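Glutamate racemase (Francisella tularensis subsp. tularensis, PDB 3OUT) belongs to the Asp/Glu/hydantoin racemase family and holds D-glutamic acid between two alpha/beta portions of its chain, each built on a parallel sheet. Local coordinates at residues R8-F13 against V70-A76; V12-G16 against C77-S81; I36-A42 against R235-D240; S81-K85 against D99-A103; T187-I191 against E250-Q254. All blocks are in the same frame, centred on the assembly; numbering follows the deposited sequence.

Contact 1 of 5, residues R8-F13 against V70-A76; sequences RPIGVF and VKAIIIA
Pro9 O accepts from Lys71 N at 2.9 Å, the first of five backbone hydrogen bonds along and just beyond the parallel strands 10-13 and 72-75. Gly11 then uses both of its polar atoms: its N gives to Ala72 O (2.9 Å, 173° at the hydrogen), and its O takes Ile74 N. Phe13 does the same, N to Ile74 O and O from Ala76 N, though this last bond is bent to 149°. Ile10 and Val12 turn their amides and carbonyls the other way, to Asp34, Ile36 and Phe38, at and just before strand 35-39.

Lys71, extended beyond CG, passes Arg8 O with its CE 3.2 Å away. Its NZ ends in a salt bridge to Glu33 and in hydrogen bonds to the carbonyls of Leu224 and Asp6. Among the apolar groups, Val12 CG2 and Ile74 CG2 lie side by side at 3.8 Å, on the face that helices 20-29 and 208-221 cover. On the other, under helices 51-67 and 78-92, Ile73 CG2 sits near the plane of the Phe13 ring, at its edge, and 3.9 Å from Phe13 CB. Strand 10-14 is thus bonded along both edges, which lets its polar backbone lie inside an apolar alpha/beta core.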
# COMPACT_ATOMS: atom_id res chain seq x y z
N ARG B 8 -23.60 16.38 -6.82
CA ARG B 8 -22.46 15.54 -6.51
C ARG B 8 -22.50 15.15 -5.03
O ARG B 8 -23.12 15.86 -4.22
CB ARG B 8 -21.17 16.28 -6.85
CG ARG B 8 -20.90 16.31 -8.36
CD ARG B 8 -19.84 17.32 -8.79
NE ARG B 8 -19.95 17.52 -10.23
CZ ARG B 8 -18.95 17.87 -11.04
NH1 ARG B 8 -17.74 18.08 -10.56
NH2 ARG B 8 -19.18 18.00 -12.34
N PRO B 9 -21.86 14.01 -4.68
CA PRO B 9 -21.86 13.54 -3.29
C PRO B 9 -20.91 14.33 -2.41
O PRO B 9 -19.95 14.96 -2.88
CB PRO B 9 -21.39 12.09 -3.41
CG PRO B 9 -20.54 12.05 -4.66
CD PRO B 9 -21.03 13.16 -5.56
N ILE B 10 -21.17 14.24 -1.10
CA ILE B 10 -20.26 14.71 -0.05
C ILE B 10 -19.30 13.55 0.26
O ILE B 10 -19.73 12.41 0.35
CB ILE B 10 -21.06 15.02 1.23
CG1 ILE B 10 -22.01 16.19 0.99
CG2 ILE B 10 -20.13 15.33 2.41
CD1 ILE B 10 -23.14 16.29 2.04
N GLY B 11 -18.02 13.85 0.38
CA GLY B 11 -17.02 12.87 0.77
C GLY B 11 -16.75 12.95 2.25
O GLY B 11 -16.37 14.02 2.75
N VAL B 12 -16.91 11.83 2.95
CA VAL B 12 -16.53 11.73 4.31
C VAL B 12 -15.24 10.91 4.39
O VAL B 12 -15.22 9.71 4.06
CB VAL B 12 -17.64 11.08 5.21
CG1 VAL B 12 -17.09 10.89 6.64
CG2 VAL B 12 -18.94 11.86 5.16
N PHE B 13 -14.17 11.60 4.80
CA PHE B 13 -12.78 11.14 4.75
C PHE B 13 -12.32 10.66 6.13
O PHE B 13 -12.17 11.48 7.05
CB PHE B 13 -11.99 12.34 4.23
CG PHE B 13 -10.52 12.07 3.83
CD1 PHE B 13 -9.72 11.14 4.46
CD2 PHE B 13 -9.94 12.84 2.84
CE1 PHE B 13 -8.40 11.00 4.08
CE2 PHE B 13 -8.63 12.72 2.48
CZ PHE B 13 -7.86 11.78 3.06
N VAL B 70 -16.54 14.45 -5.73
CA VAL B 70 -17.29 14.97 -4.58
C VAL B 70 -17.38 16.50 -4.68
O VAL B 70 -16.46 17.13 -5.20
CB VAL B 70 -16.68 14.55 -3.23
CG1 VAL B 70 -16.74 13.00 -3.06
CG2 VAL B 70 -15.22 15.05 -3.07
N LYS B 71 -18.43 17.10 -4.12
CA LYS B 71 -18.53 18.59 -4.08
C LYS B 71 -17.89 19.24 -2.86
O LYS B 71 -17.64 20.45 -2.84
CB LYS B 71 -19.98 19.07 -4.18
CG LYS B 71 -20.87 18.59 -3.08
CD LYS B 71 -22.34 19.03 -3.37
CE LYS B 71 -23.26 18.49 -2.36
NZ LYS B 71 -24.70 18.95 -2.72
N ALA B 72 -17.61 18.42 -1.84
CA ALA B 72 -17.02 18.87 -0.59
C ALA B 72 -16.47 17.64 0.13
O ALA B 72 -16.96 16.53 -0.05
CB ALA B 72 -18.07 19.58 0.33
N ILE B 73 -15.47 17.88 0.94
CA ILE B 73 -14.87 16.86 1.80
C ILE B 73 -14.98 17.29 3.25
O ILE B 73 -14.71 18.41 3.56
CB ILE B 73 -13.41 16.64 1.42
CG1 ILE B 73 -13.34 15.94 0.06
CG2 ILE B 73 -12.67 15.76 2.49
CD1 ILE B 73 -11.98 16.00 -0.60
N ILE B 74 -15.37 16.36 4.13
CA ILE B 74 -15.19 16.54 5.54
C ILE B 74 -14.21 15.49 6.05
O ILE B 74 -14.42 14.28 5.86
CB ILE B 74 -16.54 16.48 6.31
CG1 ILE B 74 -16.34 16.45 7.83
CG2 ILE B 74 -17.39 15.31 5.86
CD1 ILE B 74 -17.63 17.02 8.54
N ILE B 75 -13.14 15.95 6.68
CA ILE B 75 -12.17 15.02 7.32
C ILE B 75 -12.69 14.71 8.72
O ILE B 75 -12.70 15.56 9.62
CB ILE B 75 -10.78 15.61 7.39
CG1 ILE B 75 -10.33 16.09 6.00
CG2 ILE B 75 -9.83 14.57 8.04
CD1 ILE B 75 -8.87 16.66 5.99
N ALA B 76 -13.21 13.50 8.86
CA ALA B 76 -13.86 13.01 10.10
C ALA B 76 -12.87 12.64 11.20
O ALA B 76 -13.21 12.63 12.42
CB ALA B 76 -14.76 11.82 9.78
O HOH W 1 -16.68 18.15 -8.33

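Contact 2 of 5, residues V12-G16 against C77-S81. With DGL (D-glutamic acid), chain E.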
# COMPACT_ATOMS: atom_id res chain seq x y z
N VAL B 12 -16.91 11.83 2.95
CA VAL B 12 -16.53 11.73 4.31
C VAL B 12 -15.24 10.91 4.39
O VAL B 12 -15.22 9.71 4.06
CB VAL B 12 -17.64 11.08 5.21
CG1 VAL B 12 -17.09 10.89 6.64
CG2 VAL B 12 -18.94 11.86 5.16
N PHE B 13 -14.17 11.60 4.80
CA PHE B 13 -12.78 11.14 4.75
C PHE B 13 -12.32 10.66 6.13
O PHE B 13 -12.17 11.48 7.05
CB PHE B 13 -11.99 12.34 4.23
CG PHE B 13 -10.52 12.07 3.83
CD1 PHE B 13 -9.72 11.14 4.46
CD2 PHE B 13 -9.94 12.84 2.84
CE1 PHE B 13 -8.40 11.00 4.08
CE2 PHE B 13 -8.63 12.72 2.48
CZ PHE B 13 -7.86 11.78 3.06
N ASP B 14 -12.14 9.35 6.29
CA ASP B 14 -11.79 8.77 7.58
C ASP B 14 -10.49 7.99 7.44
O ASP B 14 -10.10 7.56 6.34
CB ASP B 14 -12.92 7.83 8.03
CG ASP B 14 -12.91 7.48 9.51
OD1 ASP B 14 -12.13 8.08 10.31
OD2 ASP B 14 -13.71 6.55 9.87
N SER B 15 -9.87 7.76 8.58
CA SER B 15 -8.86 6.70 8.70
C SER B 15 -9.63 5.36 8.72
O SER B 15 -9.42 4.49 7.86
CB SER B 15 -8.01 6.93 9.96
OG SER B 15 -8.86 7.26 11.06
N GLY B 16 -10.54 5.21 9.67
CA GLY B 16 -11.48 4.11 9.61
C GLY B 16 -12.32 4.00 10.86
O GLY B 16 -11.87 4.31 11.96
N CYS B 77 -11.64 12.32 10.76
CA CYS B 77 -10.58 11.78 11.60
C CYS B 77 -9.72 12.92 12.14
O CYS B 77 -9.20 13.74 11.38
CB CYS B 77 -9.71 10.85 10.76
SG CYS B 77 -8.31 10.18 11.69
N ASN B 78 -9.56 12.96 13.46
CA ASN B 78 -8.72 13.96 14.08
C ASN B 78 -7.24 13.80 13.75
O ASN B 78 -6.50 14.77 13.66
CB ASN B 78 -8.87 13.95 15.61
CG ASN B 78 -10.21 14.45 16.09
OD1 ASN B 78 -10.37 15.64 16.47
ND2 ASN B 78 -11.19 13.54 16.13
N THR B 79 -6.81 12.56 13.55
CA THR B 79 -5.41 12.24 13.29
C THR B 79 -5.05 12.73 11.89
O THR B 79 -4.06 13.43 11.72
CB THR B 79 -5.11 10.70 13.46
OG1 THR B 79 -5.48 10.28 14.77
CG2 THR B 79 -3.66 10.40 13.14
N ILE B 80 -5.87 12.44 10.89
CA ILE B 80 -5.66 13.00 9.53
C ILE B 80 -5.77 14.53 9.55
O ILE B 80 -4.94 15.22 8.96
CB ILE B 80 -6.65 12.39 8.51
CG1 ILE B 80 -6.43 10.88 8.40
CG2 ILE B 80 -6.48 13.05 7.10
CD1 ILE B 80 -7.52 10.13 7.56
N SER B 81 -6.76 15.06 10.25
CA SER B 81 -6.88 16.54 10.34
C SER B 81 -5.65 17.21 10.94
O SER B 81 -5.24 18.30 10.54
CB SER B 81 -8.08 16.91 11.19
OG SER B 81 -9.33 16.48 10.59
N DGL E . -9.46 5.87 13.42
CA DGL E . -8.46 6.24 14.48
C DGL E . -7.12 5.63 14.17
O DGL E . -6.89 5.24 13.00
CB DGL E . -8.23 7.74 14.63
CG DGL E . -9.50 8.58 14.83
CD DGL E . -9.25 10.01 15.24
OE1 DGL E . -8.10 10.38 15.55
OE2 DGL E . -10.25 10.78 15.30
OXT DGL E . -6.22 5.59 15.05
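Ser15 OG and Cys77 SG come within 3.0 Å of each other where the end of a beta strand faces the N-terminus of helix 78-92, and D-glutamic acid lies against both. Ser15 OG accepts from the ligand N at 2.8 Å, while Cys77 SG rests 3.7 Å from the ligand CD. The side-chain carboxylate of the ligand is taken up by the first turn of the helix. Its OE2 receives Asn78 N and, at 3.0 Å and nearly straight, Asn78 ND2; its OE1 receives Thr79 OG1 at 2.7 Å, with only a weak bond from Thr79 N. The start of a helix, with its dipole and the N-H groups pointing out of its first turn, should suit an anion there.

A second shell sets these groups. Cys77 is the N-cap: with SG anti to its backbone N (chi1 177°), the sulfur reaches over to accept from Ile80 N at 3.4 Å while facing the ligand. Tyr128 OH holds Asn78 OD1, which fixes the turn of the amide, and Thr79 OG1 also bonds to the hydroxyls of Thr119 and Thr122. Next to Ser15, Asp14 sends OD2 to Tyr37 OH and Gly19 N, and its OD1 accepts a weak bond from Ser15 N. Behind the polar layer, Ile80 crosses the Phe13 side chain at about a right angle, its CD1 3.7 Å from Phe13 CE1. One turn into the helix, Ser81 OG and Ser81 N bond to Cys77 O from opposite faces of the carbonyl plane.

Contact 3 of 5, residues I36-A42 against R235-D240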
# COMPACT_ATOMS: atom_id res chain seq x y z
N ILE B 36 -20.39 9.65 0.14
CA ILE B 36 -19.39 8.62 -0.04
C ILE B 36 -18.53 8.64 1.22
O ILE B 36 -17.89 9.65 1.50
CB ILE B 36 -18.48 8.89 -1.25
CG1 ILE B 36 -19.26 8.81 -2.56
CG2 ILE B 36 -17.28 7.92 -1.23
CD1 ILE B 36 -18.41 9.18 -3.84
N TYR B 37 -18.56 7.56 1.99
CA TYR B 37 -17.67 7.37 3.11
C TYR B 37 -16.43 6.57 2.62
O TYR B 37 -16.59 5.54 1.92
CB TYR B 37 -18.37 6.57 4.20
CG TYR B 37 -17.42 6.10 5.29
CD1 TYR B 37 -17.11 6.91 6.37
CD2 TYR B 37 -16.86 4.82 5.26
CE1 TYR B 37 -16.21 6.51 7.35
CE2 TYR B 37 -15.95 4.41 6.24
CZ TYR B 37 -15.64 5.23 7.28
OH TYR B 37 -14.74 4.83 8.27
N PHE B 38 -15.25 7.03 3.00
CA PHE B 38 -14.01 6.27 2.75
C PHE B 38 -13.36 5.89 4.04
O PHE B 38 -13.03 6.77 4.85
CB PHE B 38 -13.01 7.03 1.89
CG PHE B 38 -11.94 6.14 1.29
CD1 PHE B 38 -12.06 5.70 -0.01
CD2 PHE B 38 -10.89 5.67 2.06
CE1 PHE B 38 -11.15 4.81 -0.55
CE2 PHE B 38 -9.95 4.79 1.53
CZ PHE B 38 -10.10 4.37 0.21
N GLY B 39 -13.10 4.61 4.22
CA GLY B 39 -12.31 4.18 5.37
C GLY B 39 -11.18 3.28 4.91
O GLY B 39 -11.42 2.27 4.22
N ASP B 40 -9.96 3.62 5.30
CA ASP B 40 -8.75 2.84 4.98
C ASP B 40 -8.58 1.73 6.01
O ASP B 40 -7.56 1.64 6.71
CB ASP B 40 -7.53 3.76 4.94
CG ASP B 40 -6.29 3.11 4.42
OD1 ASP B 40 -6.35 2.01 3.81
OD2 ASP B 40 -5.21 3.73 4.62
N ILE B 41 -9.57 0.86 6.07
CA ILE B 41 -9.63 -0.25 7.05
C ILE B 41 -8.39 -1.19 6.99
O ILE B 41 -8.00 -1.78 8.00
CB ILE B 41 -10.97 -1.04 6.94
CG1 ILE B 41 -12.19 -0.11 6.89
CG2 ILE B 41 -11.13 -2.00 8.13
CD1 ILE B 41 -12.26 0.97 8.02
N ALA B 42 -7.77 -1.33 5.82
CA ALA B 42 -6.59 -2.18 5.67
C ALA B 42 -5.40 -1.71 6.50
O ALA B 42 -4.58 -2.52 6.89
CB ALA B 42 -6.18 -2.27 4.19
N ARG B 235 -22.66 5.38 0.02
CA ARG B 235 -21.70 4.35 -0.44
C ARG B 235 -20.58 4.31 0.58
O ARG B 235 -20.10 5.34 0.99
CB ARG B 235 -21.11 4.68 -1.81
CG ARG B 235 -22.06 4.47 -2.97
CD ARG B 235 -21.41 4.72 -4.31
NE ARG B 235 -21.41 6.15 -4.68
CZ ARG B 235 -20.61 6.76 -5.58
NH1 ARG B 235 -19.67 6.09 -6.24
NH2 ARG B 235 -20.77 8.07 -5.83
N PHE B 236 -20.21 3.11 1.01
CA PHE B 236 -19.18 2.92 2.01
C PHE B 236 -18.07 2.19 1.29
O PHE B 236 -18.19 1.00 0.98
CB PHE B 236 -19.68 2.14 3.23
CG PHE B 236 -20.84 2.86 3.93
CD1 PHE B 236 -22.13 2.69 3.50
CD2 PHE B 236 -20.60 3.74 4.98
CE1 PHE B 236 -23.17 3.39 4.09
CE2 PHE B 236 -21.64 4.41 5.58
CZ PHE B 236 -22.89 4.24 5.16
N TYR B 237 -17.01 2.93 0.98
CA TYR B 237 -15.85 2.37 0.29
C TYR B 237 -14.74 2.15 1.28
O TYR B 237 -14.35 3.06 2.01
CB TYR B 237 -15.38 3.34 -0.77
CG TYR B 237 -16.21 3.39 -2.03
CD1 TYR B 237 -16.63 2.22 -2.68
CD2 TYR B 237 -16.50 4.60 -2.62
CE1 TYR B 237 -17.35 2.29 -3.90
CE2 TYR B 237 -17.19 4.70 -3.81
CZ TYR B 237 -17.63 3.54 -4.45
OH TYR B 237 -18.29 3.63 -5.68
N VAL B 238 -14.24 0.90 1.36
CA VAL B 238 -13.25 0.56 2.34
C VAL B 238 -12.15 -0.30 1.71
O VAL B 238 -12.40 -1.07 0.76
CB VAL B 238 -13.90 -0.16 3.57
CG1 VAL B 238 -14.85 0.81 4.29
CG2 VAL B 238 -14.68 -1.42 3.15
N THR B 239 -10.93 -0.20 2.27
CA THR B 239 -9.81 -0.98 1.75
C THR B 239 -9.64 -2.36 2.42
O THR B 239 -8.80 -3.12 2.01
CB THR B 239 -8.49 -0.19 1.89
OG1 THR B 239 -8.32 0.19 3.24
CG2 THR B 239 -8.52 1.06 1.00
N ASP B 240 -10.46 -2.65 3.42
CA ASP B 240 -10.55 -4.04 3.94
C ASP B 240 -11.90 -4.25 4.58
O ASP B 240 -12.55 -3.28 5.02
CB ASP B 240 -9.48 -4.27 4.99
CG ASP B 240 -9.28 -5.75 5.28
OD1 ASP B 240 -9.59 -6.55 4.36
OD2 ASP B 240 -8.88 -6.10 6.43
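Ile36 lays CG1 and CD1 over one face of the Arg235 guanidinium, with CD1 3.3 Å from NH2. The arginine chain bends at chi3 (-84°), swinging the group over toward the end of the isoleucine side chain, and NH1 gives a hydrogen bond of 2.9 Å to Tyr237 OH on the same strand. One face of the Phe38 ring looks onto Tyr237 O, toward the rim, while Thr239 CG2 approaches Phe38 CZ obliquely at 3.8 Å. On the opposite side of the sheet, Val238 CG1 stands at the edge of the Tyr37 ring, and the Phe236 side chain crosses that of Tyr37 at about a right angle, CD2 lying 3.7 Å from Tyr37 CB.

Strands 36-39 and 235-238 beneath these groups are parallel neighbours. Tyr37 N to Arg235 O, Tyr237 N to Tyr37 O, Gly39 N to Tyr237 O and Thr239 N to Gly39 O tie them together.

Past the strands, Thr239 OG1 is a junction: it donates to the anti lone pair of Asp40 OD1 at 2.7 Å and accepts from Ala42 N at 3.0 Å. Asp40, the centre of an inverse gamma turn, has OD2 engaged by Tyr46 OH and Arg43. Asp240 sends OD1 to Ser50 and Thr53 of a third subunit, and Tyr237 OH also meets Arg51 of a second one. The Thr239 hydroxyl, donor and acceptor at once, thus ties the turn after strand 35-39 to the end of strand 234-238, beside the Thr239 N to Gly39 O bond, whereas Asp240 N and O are buried without a partner in the model.

Contact 4 of 5, residues S81-K85 against D99-A103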
# COMPACT_ATOMS: atom_id res chain seq x y z
N SER B 81 -6.76 15.06 10.25
CA SER B 81 -6.88 16.54 10.34
C SER B 81 -5.65 17.21 10.94
O SER B 81 -5.24 18.30 10.54
CB SER B 81 -8.08 16.91 11.19
OG SER B 81 -9.33 16.48 10.59
N ALA B 82 -5.10 16.60 11.97
CA ALA B 82 -3.94 17.13 12.67
C ALA B 82 -2.68 17.21 11.80
O ALA B 82 -1.84 18.13 11.93
CB ALA B 82 -3.62 16.23 13.87
N ILE B 83 -2.52 16.19 10.96
CA ILE B 83 -1.24 15.92 10.30
C ILE B 83 -1.24 16.13 8.80
O ILE B 83 -0.19 16.49 8.25
CB ILE B 83 -0.73 14.50 10.68
CG1 ILE B 83 -0.31 14.52 12.15
CG2 ILE B 83 0.37 13.97 9.74
CD1 ILE B 83 -0.32 13.14 12.87
N ALA B 84 -2.40 15.95 8.15
CA ALA B 84 -2.50 15.93 6.69
C ALA B 84 -3.52 16.85 6.10
O ALA B 84 -3.80 16.76 4.90
CB ALA B 84 -2.73 14.45 6.19
N LYS B 85 -4.06 17.80 6.88
CA LYS B 85 -5.08 18.69 6.34
C LYS B 85 -4.58 19.42 5.12
O LYS B 85 -5.30 19.53 4.14
CB LYS B 85 -5.54 19.70 7.39
CG LYS B 85 -6.72 20.58 6.98
CD LYS B 85 -7.16 21.49 8.13
CE LYS B 85 -6.13 22.53 8.52
NZ LYS B 85 -6.76 23.60 9.39
N ASP B 99 -12.78 20.24 8.48
CA ASP B 99 -12.07 19.24 9.34
C ASP B 99 -12.52 19.32 10.79
O ASP B 99 -12.95 20.38 11.27
CB ASP B 99 -10.56 19.38 9.26
CG ASP B 99 -10.05 20.57 9.98
OD1 ASP B 99 -10.13 21.70 9.42
OD2 ASP B 99 -9.63 20.41 11.14
N VAL B 100 -12.44 18.19 11.49
CA VAL B 100 -12.97 18.11 12.86
C VAL B 100 -12.17 18.90 13.88
O VAL B 100 -12.73 19.29 14.90
CB VAL B 100 -13.12 16.65 13.37
CG1 VAL B 100 -14.32 15.99 12.73
CG2 VAL B 100 -11.81 15.75 13.15
N ILE B 101 -10.87 19.16 13.66
CA ILE B 101 -10.11 19.96 14.60
C ILE B 101 -10.58 21.41 14.54
O ILE B 101 -10.77 22.03 15.59
CB ILE B 101 -8.59 19.81 14.40
CG1 ILE B 101 -8.17 18.37 14.71
CG2 ILE B 101 -7.81 20.81 15.28
CD1 ILE B 101 -6.67 18.13 14.63
N THR B 102 -10.79 21.93 13.33
CA THR B 102 -11.40 23.28 13.21
C THR B 102 -12.71 23.37 13.96
O THR B 102 -12.99 24.37 14.64
CB THR B 102 -11.57 23.67 11.71
OG1 THR B 102 -10.27 23.65 11.08
CG2 THR B 102 -12.22 25.04 11.54
N ALA B 103 -13.53 22.35 13.85
CA ALA B 103 -14.79 22.27 14.59
C ALA B 103 -14.58 22.29 16.10
O ALA B 103 -15.23 23.04 16.82
CB ALA B 103 -15.58 21.02 14.17
O HOH W 2 -7.43 22.13 11.58
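Lys85 leaves its helix with CG anti to the backbone N (chi1 -174°) and runs on extended, which carries its CD to 3.2 Å from Asp99 OD1; a bend at chi3 (66°) then turns CE and NZ toward the carboxylate and a water. Asp99 meets it with CG lodged between its own N and carbonyl carbon (chi1 73°), turning the carboxylate back over the start of the next helix. The direct salt bridge is long, 3.9 Å from Lys85 NZ to Asp99 OD1. The water closes the gap, accepting from Lys85 NZ at 2.7 Å and donating to Asp99 OD2 at 2.8 Å.

Asp99 is also the N-cap of helix 100-106. Its OD2 takes Thr102 N from above the carboxylate plane at 2.9 Å, and its OD1 takes Thr102 OG1 on the syn side at 2.6 Å. So many donors round one carboxylate would probably keep it ionised. Alongside, Ile101 lays CG1 against Ser81 CB (3.8 Å) and CD1 against Ala82 CB (3.7 Å).

Asp99 closes strand 97-99, outermost of its sheet within this chain, so the contact packs the helix that follows against helix 78-92. Val100 N bonds back to Ile75 of the adjacent strand, Val100 and Ala103 touch helix 208-221, and Ile101 touches helix 127-135.

Contact 5 of 5, residues T187-I191 against E250-Q254; sequences THYPI and EMFLQ. With DGL (D-glutamic acid), chain E.
The loop after strand 181-184 forms one wall of the D-glutamic acid pocket, and Phe252 of helix 245-253 backs it by turning its edge to the face of His188. This is an edge-to-face pair with centroids 5.1 Å apart and planes at 55°. Phe252 CZ is the atom over the imidazole, 4.0 Å from His188 CD2 and set toward the rim of the ring. Ile191 fills in from the other end of the loop: it crosses Phe252 at about a right angle, bringing CG1 to 3.5 Å from Phe252 CE2 and CD1 over one face of the phenyl ring. Its CD1 also reaches CE of Met251, a selenomethionine here, at 4.3 Å.

On the ligand side, Thr187 N gives a hydrogen bond of 2.9 Å to OE2 of D-glutamic acid. Thr187 OG1 accepts from His188 ND1 at 2.9 Å, lying in the imidazole plane at its edge. The NE2 of the same ring is bonded to Glu154, and its CE1 is 3.7 Å from the ligand N. Polar partners at both nitrogens thus fix the turn of the imidazole, while the C-H edge of Phe252 meets a face of it, so the ring pair takes up none of its hydrogen bonds.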
# COMPACT_ATOMS: atom_id res chain seq x y z
N THR B 187 -12.37 10.40 17.23
CA THR B 187 -13.74 9.97 16.89
C THR B 187 -14.32 8.91 17.84
O THR B 187 -15.56 8.82 18.00
CB THR B 187 -13.79 9.34 15.47
OG1 THR B 187 -12.79 8.32 15.36
CG2 THR B 187 -13.52 10.34 14.43
N HIS B 188 -13.44 8.07 18.38
CA HIS B 188 -13.88 6.93 19.17
C HIS B 188 -14.34 7.31 20.58
O HIS B 188 -15.09 6.57 21.20
CB HIS B 188 -12.74 5.92 19.28
CG HIS B 188 -12.48 5.17 18.02
ND1 HIS B 188 -12.34 5.79 16.79
CD2 HIS B 188 -12.34 3.85 17.81
CE1 HIS B 188 -12.09 4.85 15.88
NE2 HIS B 188 -12.08 3.67 16.48
N TYR B 189 -13.85 8.44 21.09
CA TYR B 189 -13.95 8.70 22.54
C TYR B 189 -15.37 9.02 23.02
O TYR B 189 -15.68 8.70 24.16
CB TYR B 189 -12.96 9.76 23.01
CG TYR B 189 -11.50 9.45 22.73
CD1 TYR B 189 -11.05 8.20 22.24
CD2 TYR B 189 -10.53 10.42 23.00
CE1 TYR B 189 -9.70 7.99 21.98
CE2 TYR B 189 -9.21 10.20 22.78
CZ TYR B 189 -8.79 8.97 22.30
OH TYR B 189 -7.45 8.81 22.05
N PRO B 190 -16.20 9.69 22.19
CA PRO B 190 -17.59 9.93 22.66
C PRO B 190 -18.37 8.65 23.05
O PRO B 190 -19.27 8.73 23.89
CB PRO B 190 -18.24 10.67 21.49
CG PRO B 190 -17.08 11.40 20.82
CD PRO B 190 -15.97 10.38 20.91
N ILE B 191 -18.03 7.48 22.50
CA ILE B 191 -18.63 6.19 22.90
C ILE B 191 -18.53 5.93 24.38
O ILE B 191 -19.46 5.33 24.96
CB ILE B 191 -17.92 5.00 22.16
CG1 ILE B 191 -18.27 5.07 20.67
CG2 ILE B 191 -18.26 3.58 22.76
CD1 ILE B 191 -19.71 4.62 20.33
N GLU B 250 -21.07 -0.23 12.49
CA GLU B 250 -22.48 0.10 12.65
C GLU B 250 -22.80 0.53 14.08
O GLU B 250 -23.78 1.23 14.28
CB GLU B 250 -23.38 -1.03 12.14
CG GLU B 250 -23.26 -1.16 10.63
CD GLU B 250 -24.17 -2.22 10.02
OE1 GLU B 250 -24.92 -2.92 10.75
OE2 GLU B 250 -24.10 -2.37 8.79
N MSE B 251 -21.93 0.18 15.03
CA MSE B 251 -22.00 0.77 16.41
C MSE B 251 -21.86 2.30 16.35
O MSE B 251 -22.58 3.00 17.05
CB MSE B 251 -20.95 0.15 17.35
CG MSE B 251 -21.00 0.63 18.78
SE MSE B 251 -19.58 -0.04 19.92
CE MSE B 251 -17.96 0.82 19.16
N PHE B 252 -21.00 2.80 15.46
CA PHE B 252 -20.82 4.24 15.27
C PHE B 252 -21.87 4.83 14.38
O PHE B 252 -22.32 5.94 14.62
CB PHE B 252 -19.43 4.55 14.68
CG PHE B 252 -18.32 4.42 15.69
CD1 PHE B 252 -17.64 3.25 15.84
CD2 PHE B 252 -18.00 5.48 16.52
CE1 PHE B 252 -16.62 3.10 16.75
CE2 PHE B 252 -16.97 5.33 17.46
CZ PHE B 252 -16.30 4.14 17.58
N LEU B 253 -22.23 4.11 13.31
CA LEU B 253 -23.16 4.66 12.30
C LEU B 253 -24.58 4.68 12.83
O LEU B 253 -25.34 5.58 12.53
CB LEU B 253 -23.12 3.82 11.02
CG LEU B 253 -24.02 4.29 9.86
CD1 LEU B 253 -23.68 5.73 9.44
CD2 LEU B 253 -23.86 3.35 8.69
N GLN B 254 -24.95 3.69 13.63
CA GLN B 254 -26.31 3.61 14.22
C GLN B 254 -27.40 3.26 13.21
O GLN B 254 -28.61 3.44 13.46
CB GLN B 254 -26.65 4.87 15.03
CG GLN B 254 -25.65 5.13 16.17
CD GLN B 254 -26.14 6.11 17.22
OE1 GLN B 254 -27.26 6.61 17.16
NE2 GLN B 254 -25.28 6.41 18.18
N DGL E . -9.46 5.87 13.42
CA DGL E . -8.46 6.24 14.48
C DGL E . -7.12 5.63 14.17
O DGL E . -6.89 5.24 13.00
CB DGL E . -8.23 7.74 14.63
CG DGL E . -9.50 8.58 14.83
CD DGL E . -9.25 10.01 15.24
OE1 DGL E . -8.10 10.38 15.55
OE2 DGL E . -10.25 10.78 15.30
OXT DGL E . -6.22 5.59 15.05

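How the contacts relate
Contacts 1 and 3 build neighbouring parts of one parallel sheet: Val12 N lies 2.8 Å from Ile36 O, a probable hydrogen bond that joins them through strand 10-14. Contact 2 picks up where contact 1 ends, sharing Val12 and Phe13, its centre about 11 Å away at the strand tips. Contact 4 continues from contact 2 along helix 78-92, and Val100 CG2 packs 3.6 Å from Asn78 CG. Contacts 2 and 5, with centres about 14 Å apart, both touch D-glutamic acid and grip its OE2. Contact 3 adjoins contact 2 through Tyr37 OH and Asp14 OD2, 2.6 Å apart, and it meets contact 5 through Phe236 and Leu253.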